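Local coordinates for EGF family domain-containing protein (Toxoplasma gondii, PDB 4Z80) that binds a peptide of a RON2-like rhoptry neck protein, probably as part of the moving junction formed when the parasite invades host cells, at residues A[10-13]-A[14-18]; A[38-42]-A[43-47]; A[164-167]-A[168-172]; A[248-251]-A[252-256]; A[337-340]-A[341-345]. All coordinates share one frame; numbering follows the deposited sequence.

Contact 1: residues A[10-13]-A[14-18]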
loop_
_atom_site.group_PDB
_atom_site.type_symbol
_atom_site.label_atom_id
_atom_site.label_comp_id
_atom_site.label_asym_id
_atom_site.label_seq_id
_atom_site.Cartn_x
_atom_site.Cartn_y
_atom_site.Cartn_z
ATOM N N THR A 10 33.125 -3.061 -8.609
ATOM C CA THR A 10 32.463 -3.027 -7.310
ATOM C C THR A 10 31.315 -2.023 -7.309
ATOM O O THR A 10 30.224 -2.309 -6.809
ATOM C CB THR A 10 33.459 -2.680 -6.195
ATOM O OG1 THR A 10 34.461 -3.703 -6.133
ATOM C CG2 THR A 10 32.763 -2.579 -4.838
ATOM N N SER A 11 31.548 -0.847 -7.876
ATOM C CA SER A 11 30.506 0.161 -7.939
ATOM C C SER A 11 29.336 -0.303 -8.790
ATOM O O SER A 11 28.184 -0.014 -8.470
ATOM C CB SER A 11 31.063 1.467 -8.495
ATOM O OG SER A 11 31.940 2.059 -7.555
ATOM N N ARG A 12 29.636 -1.023 -9.864
ATOM C CA ARG A 12 28.606 -1.562 -10.738
ATOM C C ARG A 12 27.742 -2.569 -9.984
ATOM O O ARG A 12 26.517 -2.536 -10.074
ATOM C CB ARG A 12 29.233 -2.217 -11.970
ATOM C CG ARG A 12 28.243 -2.934 -12.885
ATOM C CD ARG A 12 28.879 -3.346 -14.200
ATOM N NE ARG A 12 29.545 -2.203 -14.820
ATOM C CZ ARG A 12 30.863 -2.018 -14.880
ATOM N NH1 ARG A 12 31.710 -2.922 -14.393
ATOM N NH2 ARG A 12 31.338 -0.920 -15.451
ATOM N N ALA A 13 28.387 -3.465 -9.245
ATOM C CA ALA A 13 27.652 -4.463 -8.466
ATOM C C ALA A 13 26.771 -3.792 -7.415
ATOM O O ALA A 13 25.618 -4.187 -7.209
ATOM C CB ALA A 13 28.620 -5.442 -7.807
ATOM N N THR A 14 27.295 -2.766 -6.755
ATOM C CA THR A 14 26.529 -2.044 -5.740
ATOM C C THR A 14 25.289 -1.400 -6.351
ATOM O O THR A 14 24.204 -1.463 -5.770
ATOM C CB THR A 14 27.395 -0.971 -5.056
ATOM O OG1 THR A 14 28.407 -1.620 -4.276
ATOM C CG2 THR A 14 26.569 -0.074 -4.145
ATOM N N TYR A 15 25.445 -0.794 -7.524
ATOM C CA TYR A 15 24.321 -0.179 -8.216
ATOM C C TYR A 15 23.305 -1.234 -8.660
ATOM O O TYR A 15 22.104 -1.076 -8.439
ATOM C CB TYR A 15 24.798 0.638 -9.428
ATOM C CG TYR A 15 23.659 1.105 -10.318
ATOM C CD1 TYR A 15 22.851 2.169 -9.946
ATOM C CD2 TYR A 15 23.382 0.462 -11.516
ATOM C CE1 TYR A 15 21.789 2.586 -10.755
ATOM C CE2 TYR A 15 22.334 0.874 -12.330
ATOM C CZ TYR A 15 21.542 1.928 -11.941
ATOM O OH TYR A 15 20.505 2.319 -12.766
ATOM N N MET A 16 23.782 -2.310 -9.279
ATOM C CA MET A 16 22.882 -3.307 -9.862
ATOM C C MET A 16 22.118 -4.102 -8.810
ATOM O O MET A 16 21.118 -4.742 -9.132
ATOM C CB MET A 16 23.663 -4.260 -10.771
ATOM C CG MET A 16 24.112 -3.615 -12.079
ATOM S SD MET A 16 22.775 -3.046 -13.125
ATOM C CE MET A 16 21.965 -4.595 -13.547
ATOM N N ASP A 17 22.574 -4.036 -7.561
ATOM C CA ASP A 17 21.882 -4.663 -6.433
ATOM C C ASP A 17 20.425 -4.203 -6.354
ATOM O O ASP A 17 19.559 -4.956 -5.902
ATOM C CB ASP A 17 22.643 -4.341 -5.138
ATOM C CG ASP A 17 22.023 -4.954 -3.895
ATOM O OD1 ASP A 17 21.610 -6.131 -3.918
ATOM O OD2 ASP A 17 21.988 -4.243 -2.869
ATOM N N ARG A 18 20.133 -2.992 -6.831
ATOM C CA ARG A 18 18.777 -2.457 -6.725
ATOM C C ARG A 18 17.796 -3.222 -7.624
ATOM O O ARG A 18 16.580 -3.058 -7.489
ATOM C CB ARG A 18 18.745 -0.951 -7.054
ATOM C CG ARG A 18 18.918 -0.600 -8.533
ATOM C CD ARG A 18 19.196 0.899 -8.737
ATOM N NE ARG A 18 20.292 1.325 -7.874
ATOM C CZ ARG A 18 20.500 2.576 -7.467
ATOM N NH1 ARG A 18 19.698 3.556 -7.860
ATOM N NH2 ARG A 18 21.518 2.841 -6.665
#
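Met-16 CG rests 3.3 Å from Arg-12 O, while Met-16 N donates to that same oxygen at 2.9 Å. With Met-16 CG anti to the carbonyl carbon (chi1 -72°), it passes beside Arg-12 CG, 4.3 Å away, and bends at the two following bonds carry the thioether away from residues 10-13. Thr-14 turns OG1 back toward the preceding turn, to 3.2 Å from Thr-10 O, the carbonyl that accepts a bond from Thr-14 N. Tyr-15 swings its ring away from residues 10-13, and its CD1 lies over one face of the Arg-18 guanidinium, toward the rim. Arg-18 is tied back in turn, Arg-18 NE donating to Tyr-15 O at 3.1 Å; the same oxygen also takes Arg-18 N, so two bonds from one residue grip it. Along the i to i+4 ladder the bond from Asp-17 N to Ala-13 O is weak, and residues 17-18 are 3-10. Arg-12 and Tyr-15 of helix 8-16 reach a loop late in the chain, Arg-12 NE bonding Ile-463 O and Tyr-15 OH bonding Asp-461 N; just past the helix, Asp-17 forms a salt bridge with Lys-343 of helix 340-343.

Contact 2: residues A[38-42]-A[43-47]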
loop_
_atom_site.group_PDB
_atom_site.type_symbol
_atom_site.label_atom_id
_atom_site.label_comp_id
_atom_site.label_asym_id
_atom_site.label_seq_id
_atom_site.Cartn_x
_atom_site.Cartn_y
_atom_site.Cartn_z
ATOM N N HIS A 38 19.421 0.678 8.629
ATOM C CA HIS A 38 19.724 1.693 7.645
ATOM C C HIS A 38 19.430 3.058 8.211
ATOM O O HIS A 38 18.381 3.265 8.814
ATOM C CB HIS A 38 18.907 1.492 6.379
ATOM C CG HIS A 38 19.157 2.531 5.334
ATOM N ND1 HIS A 38 20.313 2.564 4.586
ATOM C CD2 HIS A 38 18.399 3.566 4.904
ATOM C CE1 HIS A 38 20.257 3.576 3.740
ATOM N NE2 HIS A 38 19.105 4.200 3.913
ATOM N N THR A 39 20.349 3.994 8.006
ATOM C CA THR A 39 20.121 5.355 8.441
ATOM C C THR A 39 19.666 6.186 7.249
ATOM O O THR A 39 20.380 6.322 6.256
ATOM C CB THR A 39 21.374 5.950 9.090
ATOM O OG1 THR A 39 21.749 5.124 10.201
ATOM C CG2 THR A 39 21.103 7.365 9.589
ATOM N N ARG A 40 18.444 6.700 7.351
ATOM C CA ARG A 40 17.842 7.527 6.317
ATOM C C ARG A 40 17.583 8.888 6.932
ATOM O O ARG A 40 16.739 9.030 7.820
ATOM C CB ARG A 40 16.549 6.885 5.792
ATOM C CG ARG A 40 15.805 7.678 4.727
ATOM C CD ARG A 40 14.393 7.123 4.535
ATOM N NE ARG A 40 13.685 7.763 3.426
ATOM C CZ ARG A 40 13.690 7.323 2.169
ATOM N NH1 ARG A 40 14.364 6.231 1.839
ATOM N NH2 ARG A 40 13.014 7.980 1.233
ATOM N N GLY A 41 18.334 9.886 6.479
ATOM C CA GLY A 41 18.312 11.190 7.110
ATOM C C GLY A 41 18.950 11.124 8.486
ATOM O O GLY A 41 20.128 10.790 8.618
ATOM N N ASN A 42 18.153 11.420 9.510
ATOM C CA ASN A 42 18.624 11.488 10.896
ATOM C C ASN A 42 18.243 10.255 11.708
ATOM O O ASN A 42 18.590 10.141 12.885
ATOM C CB ASN A 42 18.053 12.733 11.583
ATOM C CG ASN A 42 16.596 12.980 11.225
ATOM O OD1 ASN A 42 15.991 12.205 10.481
ATOM N ND2 ASN A 42 16.026 14.059 11.754
ATOM N N THR A 43 17.536 9.330 11.066
ATOM C CA THR A 43 16.915 8.207 11.756
ATOM C C THR A 43 17.523 6.880 11.332
ATOM O O THR A 43 17.664 6.616 10.141
ATOM C CB THR A 43 15.405 8.176 11.479
ATOM O OG1 THR A 43 14.831 9.435 11.853
ATOM C CG2 THR A 43 14.723 7.048 12.247
ATOM N N THR A 44 17.876 6.056 12.311
ATOM C CA THR A 44 18.328 4.700 12.037
ATOM C C THR A 44 17.171 3.737 12.244
ATOM O O THR A 44 16.657 3.582 13.355
ATOM C CB THR A 44 19.509 4.293 12.930
ATOM O OG1 THR A 44 20.613 5.169 12.671
ATOM C CG2 THR A 44 19.934 2.852 12.649
ATOM N N TYR A 45 16.764 3.104 11.151
ATOM C CA TYR A 45 15.692 2.118 11.174
ATOM C C TYR A 45 16.257 0.732 11.415
ATOM O O TYR A 45 17.308 0.394 10.880
ATOM C CB TYR A 45 14.925 2.152 9.857
ATOM C CG TYR A 45 14.263 3.478 9.594
ATOM C CD1 TYR A 45 14.954 4.514 8.979
ATOM C CD2 TYR A 45 12.947 3.702 9.973
ATOM C CE1 TYR A 45 14.348 5.730 8.749
ATOM C CE2 TYR A 45 12.336 4.912 9.746
ATOM C CZ TYR A 45 13.037 5.922 9.133
ATOM O OH TYR A 45 12.436 7.136 8.904
ATOM N N ARG A 46 15.554 -0.060 12.214
ATOM C CA ARG A 46 15.972 -1.419 12.532
ATOM C C ARG A 46 14.869 -2.411 12.192
ATOM O O ARG A 46 13.708 -2.188 12.525
ATOM C CB ARG A 46 16.328 -1.533 14.014
ATOM C CG ARG A 46 17.378 -0.537 14.475
ATOM C CD ARG A 46 18.756 -1.069 14.206
ATOM N NE ARG A 46 19.145 -2.037 15.227
ATOM C CZ ARG A 46 19.997 -3.042 15.040
ATOM N NH1 ARG A 46 20.275 -3.864 16.043
ATOM N NH2 ARG A 46 20.557 -3.242 13.852
ATOM N N TRP A 47 15.231 -3.514 11.552
ATOM C CA TRP A 47 14.233 -4.515 11.207
ATOM C C TRP A 47 14.784 -5.932 11.135
ATOM O O TRP A 47 15.996 -6.167 11.133
ATOM C CB TRP A 47 13.562 -4.141 9.878
ATOM C CG TRP A 47 14.417 -4.231 8.622
ATOM C CD1 TRP A 47 14.561 -5.317 7.795
ATOM C CD2 TRP A 47 15.209 -3.185 8.039
ATOM N NE1 TRP A 47 15.387 -5.005 6.740
ATOM C CE2 TRP A 47 15.796 -3.705 6.868
ATOM C CE3 TRP A 47 15.469 -1.856 8.389
ATOM C CZ2 TRP A 47 16.640 -2.950 6.057
ATOM C CZ3 TRP A 47 16.307 -1.104 7.576
ATOM C CH2 TRP A 47 16.883 -1.654 6.425
HETATM O O HOH W 1 13.814 8.788 7.665
HETATM O O HOH W 2 15.617 10.713 14.301
#
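His-38 and Tyr-45 face each other as an antiparallel hydrogen-bonded pair, with Tyr-45 N donating to His-38 O at 2.8 Å and His-38 N to Tyr-45 O at 3.1 Å. Nearer the turn, Arg-40 N reaches Thr-43 O at 2.9 Å, and the return bond from Thr-43 N to Arg-40 O is weak. Between these rungs, the non-hydrogen-bonded pair Thr-39 and Thr-44 is joined through its side chains: Thr-39 OG1 and Thr-44 OG1 share a bond of 2.7 Å, and both residues are exposed. This is a beta hairpin closed by a type II' turn from Arg-40 to Thr-43, with Gly-41 taking the positive phi (69°) that glycine readily adopts. Two rings take the other contacts. Tyr-45, on the face of His-38, Arg-40 and Thr-43, has His-38 O at its ring edge and Thr-43 CG2 over one face, while Arg-40 CB comes within 3.9 Å of Tyr-45 CE1. Trp-47 CG sits between its backbone N and carbonyl carbon (chi1 69°), which carries the indole back toward His-38 until His-38 CB meets its edge, 3.7 Å from Trp-47 CH2. A water bridges Arg-40 O and Tyr-45 OH, and the Arg-40 guanidinium extends to Pro-338 O, Glu-341 and Glu-254.

Contact 3: residues A[164-167]-A[168-172]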
loop_
_atom_site.group_PDB
_atom_site.type_symbol
_atom_site.label_atom_id
_atom_site.label_comp_id
_atom_site.label_asym_id
_atom_site.label_seq_id
_atom_site.Cartn_x
_atom_site.Cartn_y
_atom_site.Cartn_z
ATOM N N ASN A 164 -6.843 9.025 23.827
ATOM C CA ASN A 164 -6.521 9.186 25.244
ATOM C C ASN A 164 -5.147 8.605 25.548
ATOM O O ASN A 164 -4.543 7.954 24.699
ATOM C CB ASN A 164 -7.604 8.548 26.128
ATOM C CG ASN A 164 -7.670 7.035 26.003
ATOM O OD1 ASN A 164 -6.650 6.351 25.983
ATOM N ND2 ASN A 164 -8.886 6.502 25.949
ATOM N N VAL A 165 -4.641 8.839 26.753
ATOM C CA VAL A 165 -3.265 8.461 27.051
ATOM C C VAL A 165 -3.101 6.952 27.171
ATOM O O VAL A 165 -1.985 6.444 27.051
ATOM C CB VAL A 165 -2.755 9.135 28.345
ATOM C CG1 VAL A 165 -2.716 10.645 28.165
ATOM C CG2 VAL A 165 -3.611 8.757 29.526
ATOM N N ASN A 166 -4.201 6.233 27.383
ATOM C CA ASN A 166 -4.148 4.779 27.458
ATOM C C ASN A 166 -3.897 4.162 26.087
ATOM O O ASN A 166 -3.189 3.165 25.977
ATOM C CB ASN A 166 -5.434 4.228 28.066
ATOM C CG ASN A 166 -5.600 4.633 29.518
ATOM O OD1 ASN A 166 -4.749 5.322 30.079
ATOM N ND2 ASN A 166 -6.696 4.219 30.125
ATOM N N VAL A 167 -4.477 4.754 25.049
ATOM C CA VAL A 167 -4.183 4.334 23.680
ATOM C C VAL A 167 -2.674 4.432 23.471
ATOM O O VAL A 167 -2.035 3.484 23.010
ATOM C CB VAL A 167 -4.923 5.202 22.626
ATOM C CG1 VAL A 167 -4.468 4.862 21.204
ATOM C CG2 VAL A 167 -6.429 5.042 22.740
ATOM N N TYR A 168 -2.101 5.575 23.840
ATOM C CA TYR A 168 -0.679 5.801 23.640
ATOM C C TYR A 168 0.191 4.906 24.510
ATOM O O TYR A 168 1.148 4.310 24.024
ATOM C CB TYR A 168 -0.312 7.265 23.904
ATOM C CG TYR A 168 1.109 7.557 23.492
ATOM C CD1 TYR A 168 1.473 7.522 22.155
ATOM C CD2 TYR A 168 2.092 7.831 24.434
ATOM C CE1 TYR A 168 2.768 7.769 21.760
ATOM C CE2 TYR A 168 3.397 8.086 24.046
ATOM C CZ TYR A 168 3.729 8.048 22.704
ATOM O OH TYR A 168 5.021 8.290 22.292
ATOM N N ARG A 169 -0.135 4.791 25.793
ATOM C CA ARG A 169 0.787 4.141 26.717
ATOM C C ARG A 169 0.596 2.621 26.812
ATOM O O ARG A 169 1.560 1.903 27.090
ATOM C CB ARG A 169 0.670 4.795 28.096
ATOM C CG ARG A 169 1.371 6.153 28.143
ATOM C CD ARG A 169 0.966 7.048 29.312
ATOM N NE ARG A 169 0.297 6.349 30.404
ATOM C CZ ARG A 169 -0.109 6.944 31.523
ATOM N NH1 ARG A 169 -0.714 6.238 32.470
ATOM N NH2 ARG A 169 0.093 8.248 31.694
ATOM N N GLN A 170 -0.616 2.129 26.553
ATOM C CA GLN A 170 -0.912 0.700 26.683
ATOM C C GLN A 170 -0.867 -0.040 25.348
ATOM O O GLN A 170 -0.651 -1.255 25.323
ATOM C CB GLN A 170 -2.297 0.455 27.292
ATOM C CG GLN A 170 -2.793 1.493 28.274
ATOM C CD GLN A 170 -2.546 1.097 29.696
ATOM O OE1 GLN A 170 -1.458 0.638 30.048
ATOM N NE2 GLN A 170 -3.562 1.267 30.533
ATOM N N ASP A 171 -1.123 0.673 24.253
ATOM C CA ASP A 171 -1.128 0.043 22.929
ATOM C C ASP A 171 0.055 0.467 22.075
ATOM O O ASP A 171 0.739 -0.383 21.521
ATOM C CB ASP A 171 -2.432 0.348 22.177
ATOM C CG ASP A 171 -3.575 -0.579 22.572
ATOM O OD1 ASP A 171 -3.339 -1.586 23.273
ATOM O OD2 ASP A 171 -4.724 -0.310 22.158
ATOM N N MET A 172 0.301 1.763 21.953
ATOM C CA MET A 172 1.346 2.238 21.050
ATOM C C MET A 172 2.764 2.049 21.593
ATOM O O MET A 172 3.561 1.345 20.978
ATOM C CB MET A 172 1.102 3.701 20.707
ATOM C CG MET A 172 -0.091 3.900 19.789
ATOM S SD MET A 172 -0.484 5.641 19.571
ATOM C CE MET A 172 -1.572 5.594 18.154
HETATM O O HOH W 3 -2.303 4.419 30.664
#
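Val-165 CG2 lies over one face of the Arg-169 guanidinium, 4.3 Å above its plane and displaced toward the rim. The arginine leaves its backbone with CG anti to the carbonyl carbon (chi1 -76°), so that CB and CG run past Val-165 O, and a turn at the third torsion brings the flat group over the valine. One water spans two polar ends, donating to Asn-166 OD1 at 2.7 Å and accepting a weak bond from Arg-169 NH1. The Gln-170 side chain runs alongside Asn-166, but its placement is doubtful. Among the buried residues, Val-167 CG1 touches Met-172 CE in a loose apolar contact of 4.3 Å.

The backbone bonds are uneven. Arg-169 N donates to Val-165 O at 2.8 Å, but Val-167 O is gripped twice: Met-172 N comes at 3.1 Å, nearly in line with the carbonyl, and Asp-171 N at 3.2 Å from above its plane. Asp-171 is held by Tyr-71 OH and by Gln-10 N of the bound peptide chain, against which Asn-166 and Val-167 also pack. The short helix thus borders the peptide-binding surface. At its start Asn-164 is a classic N-cap, Asn-164 OD1 accepting from Val-167 N at 2.9 Å and weakly from Asn-166 N, while the i to i+5 bond from Met-172 N to Val-167 O marks a pi-type turn at 168-172.

Contact 4: residues A[248-251]-A[252-256]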
loop_
_atom_site.group_PDB
_atom_site.type_symbol
_atom_site.label_atom_id
_atom_site.label_comp_id
_atom_site.label_asym_id
_atom_site.label_seq_id
_atom_site.Cartn_x
_atom_site.Cartn_y
_atom_site.Cartn_z
ATOM N N TRP A 248 5.274 16.223 5.199
ATOM C CA TRP A 248 6.433 15.377 5.482
ATOM C C TRP A 248 6.405 14.090 4.657
ATOM O O TRP A 248 7.397 13.361 4.598
ATOM C CB TRP A 248 6.507 15.038 6.976
ATOM C CG TRP A 248 5.324 14.268 7.518
ATOM C CD1 TRP A 248 4.188 14.785 8.071
ATOM C CD2 TRP A 248 5.175 12.838 7.561
ATOM N NE1 TRP A 248 3.343 13.769 8.456
ATOM C CE2 TRP A 248 3.924 12.567 8.151
ATOM C CE3 TRP A 248 5.978 11.768 7.162
ATOM C CZ2 TRP A 248 3.457 11.270 8.347
ATOM C CZ3 TRP A 248 5.513 10.479 7.355
ATOM C CH2 TRP A 248 4.265 10.240 7.941
ATOM N N ILE A 249 5.277 13.824 4.009
ATOM C CA ILE A 249 5.132 12.607 3.212
ATOM C C ILE A 249 5.595 12.890 1.789
ATOM O O ILE A 249 4.805 13.225 0.911
ATOM C CB ILE A 249 3.684 12.085 3.221
ATOM C CG1 ILE A 249 3.197 11.906 4.662
ATOM C CG2 ILE A 249 3.616 10.745 2.480
ATOM C CD1 ILE A 249 1.752 11.423 4.796
ATOM N N THR A 250 6.895 12.738 1.575
ATOM C CA THR A 250 7.528 13.185 0.340
ATOM C C THR A 250 7.725 12.070 -0.685
ATOM O O THR A 250 8.053 12.339 -1.838
ATOM C CB THR A 250 8.901 13.827 0.634
ATOM O OG1 THR A 250 9.727 12.903 1.352
ATOM C CG2 THR A 250 8.731 15.084 1.472
ATOM N N GLY A 251 7.515 10.824 -0.273
ATOM C CA GLY A 251 7.758 9.696 -1.152
ATOM C C GLY A 251 7.098 8.448 -0.620
ATOM O O GLY A 251 6.496 8.470 0.447
ATOM N N PRO A 252 7.209 7.344 -1.367
ATOM C CA PRO A 252 6.524 6.112 -0.958
ATOM C C PRO A 252 6.950 5.591 0.412
ATOM O O PRO A 252 6.099 5.068 1.121
ATOM C CB PRO A 252 6.884 5.114 -2.066
ATOM C CG PRO A 252 7.918 5.760 -2.912
ATOM C CD PRO A 252 7.814 7.235 -2.704
ATOM N N PHE A 253 8.216 5.712 0.805
ATOM C CA PHE A 253 8.594 5.208 2.119
ATOM C C PHE A 253 7.934 6.017 3.238
ATOM O O PHE A 253 7.475 5.456 4.233
ATOM C CB PHE A 253 10.107 5.207 2.314
ATOM C CG PHE A 253 10.516 4.850 3.715
ATOM C CD1 PHE A 253 10.291 3.577 4.215
ATOM C CD2 PHE A 253 11.078 5.803 4.550
ATOM C CE1 PHE A 253 10.634 3.255 5.505
ATOM C CE2 PHE A 253 11.430 5.483 5.844
ATOM C CZ PHE A 253 11.207 4.209 6.328
ATOM N N GLU A 254 7.881 7.335 3.083
ATOM C CA GLU A 254 7.217 8.160 4.079
ATOM C C GLU A 254 5.731 7.799 4.175
ATOM O O GLU A 254 5.146 7.824 5.252
ATOM C CB GLU A 254 7.409 9.636 3.747
ATOM C CG GLU A 254 8.852 10.121 3.952
ATOM C CD GLU A 254 9.814 9.689 2.849
ATOM O OE1 GLU A 254 9.358 9.277 1.760
ATOM O OE2 GLU A 254 11.042 9.769 3.075
ATOM N N CYS A 255 5.135 7.422 3.050
ATOM C CA CYS A 255 3.747 6.978 3.048
ATOM C C CYS A 255 3.598 5.705 3.890
ATOM O O CYS A 255 2.637 5.569 4.650
ATOM C CB CYS A 255 3.283 6.760 1.607
ATOM S SG CYS A 255 1.534 6.353 1.425
ATOM N N SER A 256 4.554 4.781 3.782
ATOM C CA SER A 256 4.513 3.559 4.601
ATOM C C SER A 256 4.588 3.885 6.101
ATOM O O SER A 256 3.989 3.183 6.918
ATOM C CB SER A 256 5.638 2.584 4.212
ATOM O OG SER A 256 6.910 2.965 4.725
HETATM O O HOH W 4 11.050 11.007 -0.110
#
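This is a helix N-terminus packed against its own lead-in: the loop 248-251 curls over the first turn of helix 252-262, and Glu-254 and Gly-251 carry most of the contact. Gly-251 is the N-cap residue, and its O accepts from Cys-255 N at 3.1 Å, in the carbonyl plane. Pro-252 follows directly, in a first-turn position where the missing N-H costs nothing. Glu-254 points back at the loop; its chain bends at the second torsion (chi2 76°), which swings the carboxylate beside Thr-250, with Thr-250 OG1 3.5 Å from Glu-254 CD. A water links the pair, 2.7 Å from Thr-250 OG1 and donating to Glu-254 OE1 at 3.1 Å. Farther back, the side chains of Trp-248 and Glu-254 run antiparallel past one another, ring and carboxylate planes 70° apart, and Trp-248 CZ3 comes 3.4 Å from Glu-254 O. Ile-249, at the centre of an inverse gamma turn, lays CG1 over the middle of the indole face and sets its CG2 4.1 Å from Cys-255 CB. In the fold around it, Ile-249, Pro-252 and Cys-255 pack on Phe-282 of strand 280-283, Cys-255 is disulfide-bonded to Cys-289 of strand 289-291, and Phe-253 meets Tyr-45 of strand 43-51 edge-to-face.

Contact 5: residues A[337-340]-A[341-345]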
loop_
_atom_site.group_PDB
_atom_site.type_symbol
_atom_site.label_atom_id
_atom_site.label_comp_id
_atom_site.label_asym_id
_atom_site.label_seq_id
_atom_site.Cartn_x
_atom_site.Cartn_y
_atom_site.Cartn_z
ATOM N N ARG A 337 11.087 -0.937 2.893
ATOM C CA ARG A 337 12.452 -0.814 3.399
ATOM C C ARG A 337 12.956 0.616 3.155
ATOM O O ARG A 337 12.712 1.204 2.105
ATOM C CB ARG A 337 13.382 -1.870 2.774
ATOM C CG ARG A 337 13.485 -1.906 1.240
ATOM C CD ARG A 337 14.295 -3.120 0.776
ATOM N NE ARG A 337 15.608 -3.148 1.427
ATOM C CZ ARG A 337 16.343 -4.234 1.644
ATOM N NH1 ARG A 337 15.935 -5.438 1.257
ATOM N NH2 ARG A 337 17.510 -4.110 2.256
ATOM N N PRO A 338 13.626 1.192 4.161
ATOM C CA PRO A 338 14.006 2.607 4.100
ATOM C C PRO A 338 15.157 2.869 3.137
ATOM O O PRO A 338 15.413 4.026 2.781
ATOM C CB PRO A 338 14.409 2.916 5.549
ATOM C CG PRO A 338 14.828 1.626 6.110
ATOM C CD PRO A 338 13.946 0.591 5.464
ATOM N N ASP A 339 15.828 1.802 2.717
ATOM C CA ASP A 339 16.915 1.886 1.746
ATOM C C ASP A 339 16.417 1.510 0.342
ATOM O O ASP A 339 17.194 1.077 -0.497
ATOM C CB ASP A 339 18.082 0.972 2.160
ATOM C CG ASP A 339 17.639 -0.453 2.456
ATOM O OD1 ASP A 339 16.430 -0.743 2.326
ATOM O OD2 ASP A 339 18.498 -1.284 2.808
ATOM N N HIS A 340 15.127 1.696 0.077
ATOM C CA HIS A 340 14.552 1.176 -1.161
ATOM C C HIS A 340 15.147 1.815 -2.417
ATOM O O HIS A 340 15.210 1.178 -3.462
ATOM C CB HIS A 340 13.016 1.328 -1.156
ATOM C CG HIS A 340 12.532 2.743 -1.241
ATOM N ND1 HIS A 340 12.240 3.364 -2.438
ATOM C CD2 HIS A 340 12.300 3.663 -0.274
ATOM C CE1 HIS A 340 11.839 4.601 -2.203
ATOM N NE2 HIS A 340 11.867 4.809 -0.899
ATOM N N GLU A 341 15.607 3.059 -2.337
ATOM C CA GLU A 341 16.196 3.684 -3.519
ATOM C C GLU A 341 17.422 2.941 -4.032
ATOM O O GLU A 341 17.697 2.965 -5.234
ATOM C CB GLU A 341 16.575 5.132 -3.231
ATOM C CG GLU A 341 15.373 6.017 -2.991
ATOM C CD GLU A 341 14.956 6.063 -1.538
ATOM O OE1 GLU A 341 15.413 5.208 -0.740
ATOM O OE2 GLU A 341 14.173 6.975 -1.191
ATOM N N THR A 342 18.150 2.273 -3.141
ATOM C CA THR A 342 19.363 1.566 -3.538
ATOM C C THR A 342 19.180 0.054 -3.539
ATOM O O THR A 342 20.078 -0.669 -3.953
ATOM C CB THR A 342 20.563 1.910 -2.617
ATOM O OG1 THR A 342 20.245 1.604 -1.253
ATOM C CG2 THR A 342 20.918 3.381 -2.741
ATOM N N LYS A 343 18.018 -0.415 -3.092
ATOM C CA LYS A 343 17.748 -1.850 -2.971
ATOM C C LYS A 343 16.625 -2.328 -3.886
ATOM O O LYS A 343 16.429 -3.539 -4.045
ATOM C CB LYS A 343 17.400 -2.207 -1.520
ATOM C CG LYS A 343 18.587 -2.189 -0.573
ATOM C CD LYS A 343 19.488 -3.401 -0.787
ATOM C CE LYS A 343 20.659 -3.409 0.162
ATOM N NZ LYS A 343 21.516 -4.607 -0.079
ATOM N N CYS A 344 15.895 -1.386 -4.478
ATOM C CA CYS A 344 14.706 -1.696 -5.275
ATOM C C CYS A 344 14.732 -0.964 -6.607
ATOM O O CYS A 344 15.405 0.057 -6.737
ATOM C CB CYS A 344 13.434 -1.311 -4.522
ATOM S SG CYS A 344 13.282 -2.015 -2.892
ATOM N N PRO A 345 13.976 -1.463 -7.599
ATOM C CA PRO A 345 13.972 -0.772 -8.887
ATOM C C PRO A 345 13.274 0.584 -8.831
ATOM O O PRO A 345 12.368 0.798 -8.023
ATOM C CB PRO A 345 13.205 -1.739 -9.806
ATOM C CG PRO A 345 13.242 -3.047 -9.103
ATOM C CD PRO A 345 13.224 -2.732 -7.658
#
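Arg-337 spreads its guanidinium against the Lys-343 side chain, whose CB lies over one face, 3.6 Å from Arg-337 NE. The arginine starts with CG between backbone N and carbonyl carbon (chi1 57°) and bends at its third torsion, which turns the flat group edge-on to Asp-339. There it grips the carboxylate side-on, Arg-337 NE to Asp-339 OD1 at 2.7 Å and Arg-337 NH2 to Asp-339 OD2 at 3.0 Å, both on syn sides and both nearly straight. This bidentate grip fixes the rotation of both groups and probably eases the nearness of the Lys-343 ammonium, whose NZ is 4.7 Å from Arg-337 NH2 and which has its own partner in Asp-17. The aliphatic chain of Lys-343 crosses the pair with its CG 3.5 Å from Asp-339 OD2. Glu-341 folds at chi2 (89°), so that its carboxylate stacks over one face of the His-340 ring, displaced toward the rim, planes 24° apart and Glu-341 CD 3.4 Å above the ring. His-340 O accepts from Cys-344 N at 2.8 Å as the short helix ends. Around it, Pro-338 lies against Tyr-45 and Trp-47 of strand 43-51, His-340 rests on Phe-253 of helix 252-262, and Cys-344 is joined by disulfide to Cys-95.

How the contacts relate
Contact 5 is the buried one of the five and touches three others: contact 1 through a salt bridge, contact 2 through Arg-40, and contact 4 through Phe-253. Contacts 1 to 4 are partly buried, with 1 and 3 farthest from the chain's centre (about 26 and 27 Å, centre to centre) and 4 nearest (about 12 Å). Contacts 2 and 4 also meet directly, so Arg-40 ties the hairpin to two separate helix starts, whereas contact 3 stands apart beside the bound peptide. An asparagine side chain caps contact 3; Asp-339 of contact 5 gives its carboxylate to an arginine instead. A backbone ladder dominates contact 1, and a threonine hydroxyl pair distinguishes contact 2.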